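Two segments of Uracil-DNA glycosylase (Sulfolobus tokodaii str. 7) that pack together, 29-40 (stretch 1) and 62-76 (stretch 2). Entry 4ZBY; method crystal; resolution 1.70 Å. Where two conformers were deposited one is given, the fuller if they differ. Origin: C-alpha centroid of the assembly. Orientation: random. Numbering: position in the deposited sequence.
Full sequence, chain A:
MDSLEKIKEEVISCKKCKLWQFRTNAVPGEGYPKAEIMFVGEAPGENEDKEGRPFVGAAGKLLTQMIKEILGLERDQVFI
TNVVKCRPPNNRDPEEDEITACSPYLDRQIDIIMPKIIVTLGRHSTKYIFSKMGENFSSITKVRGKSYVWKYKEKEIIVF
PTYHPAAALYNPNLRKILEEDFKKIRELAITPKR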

# COMPACT_ATOMS: atom_id res chain seq x y z
N GLY A 29 -9.05 1.71 3.16
CA GLY A 29 -8.52 0.60 2.38
C GLY A 29 -9.65 -0.39 2.20
O GLY A 29 -10.64 -0.33 2.91
N GLU A 30 -9.48 -1.31 1.25
CA GLU A 30 -10.53 -2.28 0.96
C GLU A 30 -9.93 -3.58 0.45
O GLU A 30 -8.83 -3.58 -0.13
N GLY A 31 -10.64 -4.68 0.67
CA GLY A 31 -10.23 -5.94 0.11
C GLY A 31 -10.43 -7.11 1.04
O GLY A 31 -11.07 -7.00 2.09
N TYR A 32 -9.89 -8.25 0.62
CA TYR A 32 -10.10 -9.51 1.31
C TYR A 32 -9.34 -9.57 2.62
O TYR A 32 -8.14 -9.33 2.64
N PRO A 33 -10.02 -9.85 3.73
CA PRO A 33 -9.33 -9.86 5.02
C PRO A 33 -8.29 -10.96 5.14
O PRO A 33 -7.47 -10.88 6.05
N LYS A 34 -8.36 -11.97 4.28
CA LYS A 34 -7.37 -13.05 4.27
C LYS A 34 -6.56 -12.98 2.97
O LYS A 34 -6.02 -13.99 2.47
N ALA A 35 -6.41 -11.77 2.44
CA ALA A 35 -5.56 -11.57 1.26
C ALA A 35 -4.15 -12.11 1.45
O ALA A 35 -3.51 -11.90 2.48
N GLU A 36 -3.66 -12.81 0.44
CA GLU A 36 -2.23 -13.16 0.45
C GLU A 36 -1.35 -12.00 0.05
O GLU A 36 -0.18 -11.96 0.42
N ILE A 37 -1.88 -11.07 -0.75
CA ILE A 37 -1.10 -9.90 -1.16
C ILE A 37 -1.76 -8.61 -0.70
O ILE A 37 -2.93 -8.34 -0.94
N MET A 38 -0.97 -7.79 -0.03
CA MET A 38 -1.45 -6.52 0.48
C MET A 38 -0.65 -5.44 -0.25
O MET A 38 0.58 -5.54 -0.36
N PHE A 39 -1.34 -4.44 -0.81
CA PHE A 39 -0.68 -3.31 -1.50
C PHE A 39 -0.77 -2.09 -0.62
O PHE A 39 -1.84 -1.78 -0.11
N VAL A 40 0.34 -1.39 -0.46
CA VAL A 40 0.32 -0.18 0.37
C VAL A 40 0.90 0.98 -0.40
O VAL A 40 2.08 0.96 -0.77
N LEU A 62 -4.30 1.93 -13.40
CA LEU A 62 -3.12 1.21 -13.88
C LEU A 62 -2.79 0.09 -12.90
O LEU A 62 -2.48 -1.03 -13.31
N LEU A 63 -2.84 0.39 -11.61
CA LEU A 63 -2.60 -0.63 -10.61
C LEU A 63 -3.58 -1.79 -10.79
O LEU A 63 -3.17 -2.95 -10.81
N THR A 64 -4.87 -1.49 -10.92
CA THR A 64 -5.85 -2.55 -11.11
C THR A 64 -5.54 -3.41 -12.34
O THR A 64 -5.63 -4.65 -12.28
N GLN A 65 -5.13 -2.77 -13.42
CA GLN A 65 -4.82 -3.48 -14.65
C GLN A 65 -3.63 -4.42 -14.44
O GLN A 65 -3.66 -5.55 -14.90
N MET A 66 -2.60 -3.97 -13.72
CA MET A 66 -1.45 -4.84 -13.48
C MET A 66 -1.82 -6.00 -12.57
O MET A 66 -1.38 -7.13 -12.78
N ILE A 67 -2.60 -5.71 -11.55
CA ILE A 67 -3.03 -6.77 -10.66
C ILE A 67 -3.81 -7.83 -11.45
O ILE A 67 -3.58 -9.03 -11.28
N LYS A 68 -4.69 -7.39 -12.34
CA LYS A 68 -5.48 -8.31 -13.13
C LYS A 68 -4.67 -9.04 -14.19
O LYS A 68 -4.71 -10.26 -14.27
N GLU A 69 -3.92 -8.30 -15.02
CA GLU A 69 -3.29 -8.90 -16.18
C GLU A 69 -2.00 -9.63 -15.85
O GLU A 69 -1.67 -10.62 -16.50
N ILE A 70 -1.26 -9.14 -14.85
CA ILE A 70 0.03 -9.72 -14.54
C ILE A 70 -0.04 -10.67 -13.34
O ILE A 70 0.55 -11.75 -13.40
N LEU A 71 -0.78 -10.31 -12.30
CA LEU A 71 -0.92 -11.21 -11.14
C LEU A 71 -2.07 -12.20 -11.29
O LEU A 71 -2.10 -13.25 -10.63
N GLY A 72 -3.03 -11.86 -12.14
CA GLY A 72 -4.17 -12.72 -12.35
C GLY A 72 -5.18 -12.63 -11.21
O GLY A 72 -5.80 -13.63 -10.87
N LEU A 73 -5.32 -11.44 -10.62
CA LEU A 73 -6.22 -11.26 -9.47
C LEU A 73 -7.19 -10.10 -9.65
O LEU A 73 -6.88 -9.10 -10.30
N GLU A 74 -8.38 -10.23 -9.05
CA GLU A 74 -9.32 -9.12 -8.95
C GLU A 74 -9.00 -8.31 -7.70
O GLU A 74 -8.37 -8.81 -6.76
N ARG A 75 -9.43 -7.05 -7.67
CA ARG A 75 -9.18 -6.27 -6.45
C ARG A 75 -9.79 -6.91 -5.21
O ARG A 75 -9.23 -6.80 -4.12
N ASP A 76 -10.94 -7.56 -5.35
CA ASP A 76 -11.56 -8.16 -4.18
C ASP A 76 -10.79 -9.37 -3.64
O ASP A 76 -11.14 -9.89 -2.57

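Strand 37-40, with the short strand 30-31 and the intervening loop before it, packs against helix 62-71 and the segment that follows. The strand 37-40 and helix axes run nearly antiparallel (161°) and approach to 12.4 Å, a spacing filled by side chains. Along the strand the side chains alternate: Ile37 and Phe39 point toward the helix, whereas Met38 and Val40 do not reach it.

The apolar contacts centre on Phe39 (chi1 m, chi2 -92°), which loses the most surface to the other stretch and meets three helix residues spaced four apart, Leu63, Ile67 and Leu71, all directed toward the strand. Ile67 (m, t) extends its CD1 over one face of the ring, 3.9 Å from the centroid of the Phe39 ring and 19° off the ring normal, a CH-pi contact; the closest ring atom is Phe39 CE2, 3.8 Å from Ile67 CD1. Leu71 (m, t) comes instead to the ring edge, near its plane, with CD1 3.6 Å from Phe39 CZ. Leu63 (t, p) approaches obliquely, its CD1 4.3 Å from Phe39 CD1. Ile37 (m, t) extends the apolar layer toward the end of the helix: its CD1 lies 4.1 Å from Leu71 CD1 and 3.8 Å from Leu73 CD1. Leu71 CD1 thus touches both inward-facing strand residues. Gly72, with positive phi, leaves helical geometry, and Leu73 (m, t) then points its CA-to-CB bond toward stretch 1, where its side chain meets Ile37.

The polar contacts join Glu30 to Arg75. Glu30 (p, t, chi3 4°) points toward stretch 2 and forms a salt bridge in which Arg75 NH2 donates to Glu30 OE2 at 2.6 Å with an N-H...O angle of 164°. The carboxylate oxygen lies at the guanidinium edge, near its plane, where the N-H groups are directed. Arg75 (m, t, p, chi4 98°) leaves its backbone sideways, but its end comes nearer to stretch 1. Arg75 NH1 also donates to Thr64 OG1 (3.1 Å), tying the guanidinium back to the helix.

Two waters add to these links. Water 2 braces the salt bridge, accepting from Arg75 NE (3.0 Å) and donating to Glu30 OE2 (3.0 Å). Water 1 links the backbones, lying 2.8 Å from Glu30 O and 2.7 Å from Arg75 O.

Near Gly31, whose CA is 5.0 Å from Asp76 CA, the backbones come close. Tyr32 (t) leaves its backbone sideways and its end leads away; Tyr32 CB lies 3.4 Å from Asp76 O. The Asp76 side chain (m) points away, so its contribution here comes through the backbone.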

# COMPACT_ATOMS: atom_id res chain seq x y z
CB GLU A 30 -11.54 -1.69 -0.05
CG GLU A 30 -10.99 -1.43 -1.44
CD GLU A 30 -11.97 -0.69 -2.36
OE1 GLU A 30 -13.06 -0.29 -1.90
OE2 GLU A 30 -11.63 -0.51 -3.54
CB TYR A 32 -9.66 -10.63 0.38
CG TYR A 32 -9.94 -12.02 0.88
CD1 TYR A 32 -9.02 -13.03 0.67
CD2 TYR A 32 -11.14 -12.33 1.51
CE1 TYR A 32 -9.28 -14.33 1.08
CE2 TYR A 32 -11.39 -13.64 1.93
CZ TYR A 32 -10.45 -14.61 1.72
OH TYR A 32 -10.72 -15.91 2.13
CB PRO A 33 -10.46 -10.10 6.03
CG PRO A 33 -11.61 -9.43 5.38
CD PRO A 33 -11.48 -9.77 3.92
CB LYS A 34 -8.05 -14.41 4.45
CG LYS A 34 -8.79 -14.50 5.78
CD LYS A 34 -9.32 -15.89 6.08
CE LYS A 34 -9.82 -15.98 7.53
NZ LYS A 34 -10.38 -17.31 7.84
CB ALA A 35 -5.48 -10.08 0.88
CB GLU A 36 -1.97 -14.34 -0.45
CG GLU A 36 -2.53 -15.61 0.17
CD GLU A 36 -2.21 -16.84 -0.65
OE1 GLU A 36 -1.63 -16.69 -1.74
OE2 GLU A 36 -2.54 -17.95 -0.18
CB ILE A 37 -0.92 -9.83 -2.69
CG1 ILE A 37 -0.44 -11.17 -3.23
CG2 ILE A 37 0.01 -8.65 -3.05
CD1 ILE A 37 -0.26 -11.24 -4.77
CB MET A 38 -1.26 -6.48 2.01
CG MET A 38 -1.69 -5.22 2.70
SD MET A 38 -1.56 -5.53 4.50
CE MET A 38 -2.10 -3.91 5.01
CB PHE A 39 -1.36 -3.03 -2.85
CG PHE A 39 -1.23 -4.17 -3.81
CD1 PHE A 39 -0.17 -4.22 -4.71
CD2 PHE A 39 -2.12 -5.22 -3.76
CE1 PHE A 39 -0.02 -5.29 -5.57
CE2 PHE A 39 -1.99 -6.31 -4.62
CZ PHE A 39 -0.94 -6.34 -5.52
CB VAL A 40 1.14 -0.36 1.67
CG1 VAL A 40 0.98 0.85 2.59
CG2 VAL A 40 0.71 -1.64 2.40
CB LEU A 62 -1.94 2.14 -14.05
CG LEU A 62 -0.62 1.49 -14.44
CD1 LEU A 62 -0.79 0.60 -15.66
CD2 LEU A 62 0.37 2.59 -14.74
CB LEU A 63 -2.73 -0.07 -9.19
CG LEU A 63 -2.60 -1.11 -8.09
CD1 LEU A 63 -1.21 -1.75 -8.07
CD2 LEU A 63 -2.89 -0.53 -6.72
CB THR A 64 -7.26 -1.93 -11.22
OG1 THR A 64 -7.49 -1.16 -10.04
CG2 THR A 64 -8.31 -3.02 -11.33
CB GLN A 65 -4.54 -2.51 -15.80
CG GLN A 65 -4.20 -3.22 -17.11
CD GLN A 65 -3.84 -2.25 -18.23
OE1 GLN A 65 -3.72 -1.04 -18.02
NE2 GLN A 65 -3.67 -2.79 -19.43
CB MET A 66 -0.27 -4.07 -12.88
CG MET A 66 0.25 -3.03 -13.80
SD MET A 66 1.85 -2.44 -13.26
CE MET A 66 2.17 -1.25 -14.56
CB ILE A 67 -3.87 -6.23 -9.50
CG1 ILE A 67 -2.96 -5.41 -8.57
CG2 ILE A 67 -4.49 -7.38 -8.71
CD1 ILE A 67 -3.73 -4.67 -7.51
CB LYS A 68 -6.65 -7.57 -13.80
CG LYS A 68 -7.43 -8.44 -14.77
CD LYS A 68 -8.09 -9.59 -14.04
CE LYS A 68 -9.03 -10.34 -14.98
NZ LYS A 68 -9.79 -11.39 -14.24
CB GLU A 69 -3.01 -7.83 -17.23
CG GLU A 69 -4.28 -7.16 -17.70
CD GLU A 69 -4.04 -6.23 -18.85
OE1 GLU A 69 -2.86 -6.03 -19.22
OE2 GLU A 69 -5.03 -5.69 -19.39
CB ILE A 70 1.08 -8.62 -14.33
CG1 ILE A 70 1.18 -7.79 -15.61
CG2 ILE A 70 2.46 -9.22 -14.01
CD1 ILE A 70 2.09 -6.61 -15.49
CB LEU A 71 -1.13 -10.42 -9.85
CG LEU A 71 -0.08 -9.35 -9.51
CD1 LEU A 71 -0.40 -8.83 -8.12
CD2 LEU A 71 1.34 -9.89 -9.58
CB LEU A 73 -5.43 -11.03 -8.20
CG LEU A 73 -4.50 -12.16 -7.74
CD1 LEU A 73 -3.53 -11.59 -6.74
CD2 LEU A 73 -5.29 -13.32 -7.14
CB GLU A 74 -10.77 -9.62 -8.87
CG GLU A 74 -11.22 -10.48 -10.02
CD GLU A 74 -10.94 -9.85 -11.37
OE1 GLU A 74 -11.22 -8.65 -11.56
OE2 GLU A 74 -10.44 -10.58 -12.26
CB ARG A 75 -9.74 -4.84 -6.60
CG ARG A 75 -9.05 -3.99 -7.63
CD ARG A 75 -9.88 -2.73 -7.90
NE ARG A 75 -10.11 -1.92 -6.70
CZ ARG A 75 -9.39 -0.84 -6.37
NH1 ARG A 75 -8.39 -0.44 -7.14
NH2 ARG A 75 -9.68 -0.16 -5.27
CB ASP A 76 -13.01 -8.55 -4.50
CG ASP A 76 -13.89 -7.33 -4.74
OD1 ASP A 76 -13.65 -6.31 -4.07
OD2 ASP A 76 -14.81 -7.39 -5.59
O HOH W 1 -9.01 -4.44 -2.82
O HOH W 2 -12.61 -2.74 -5.32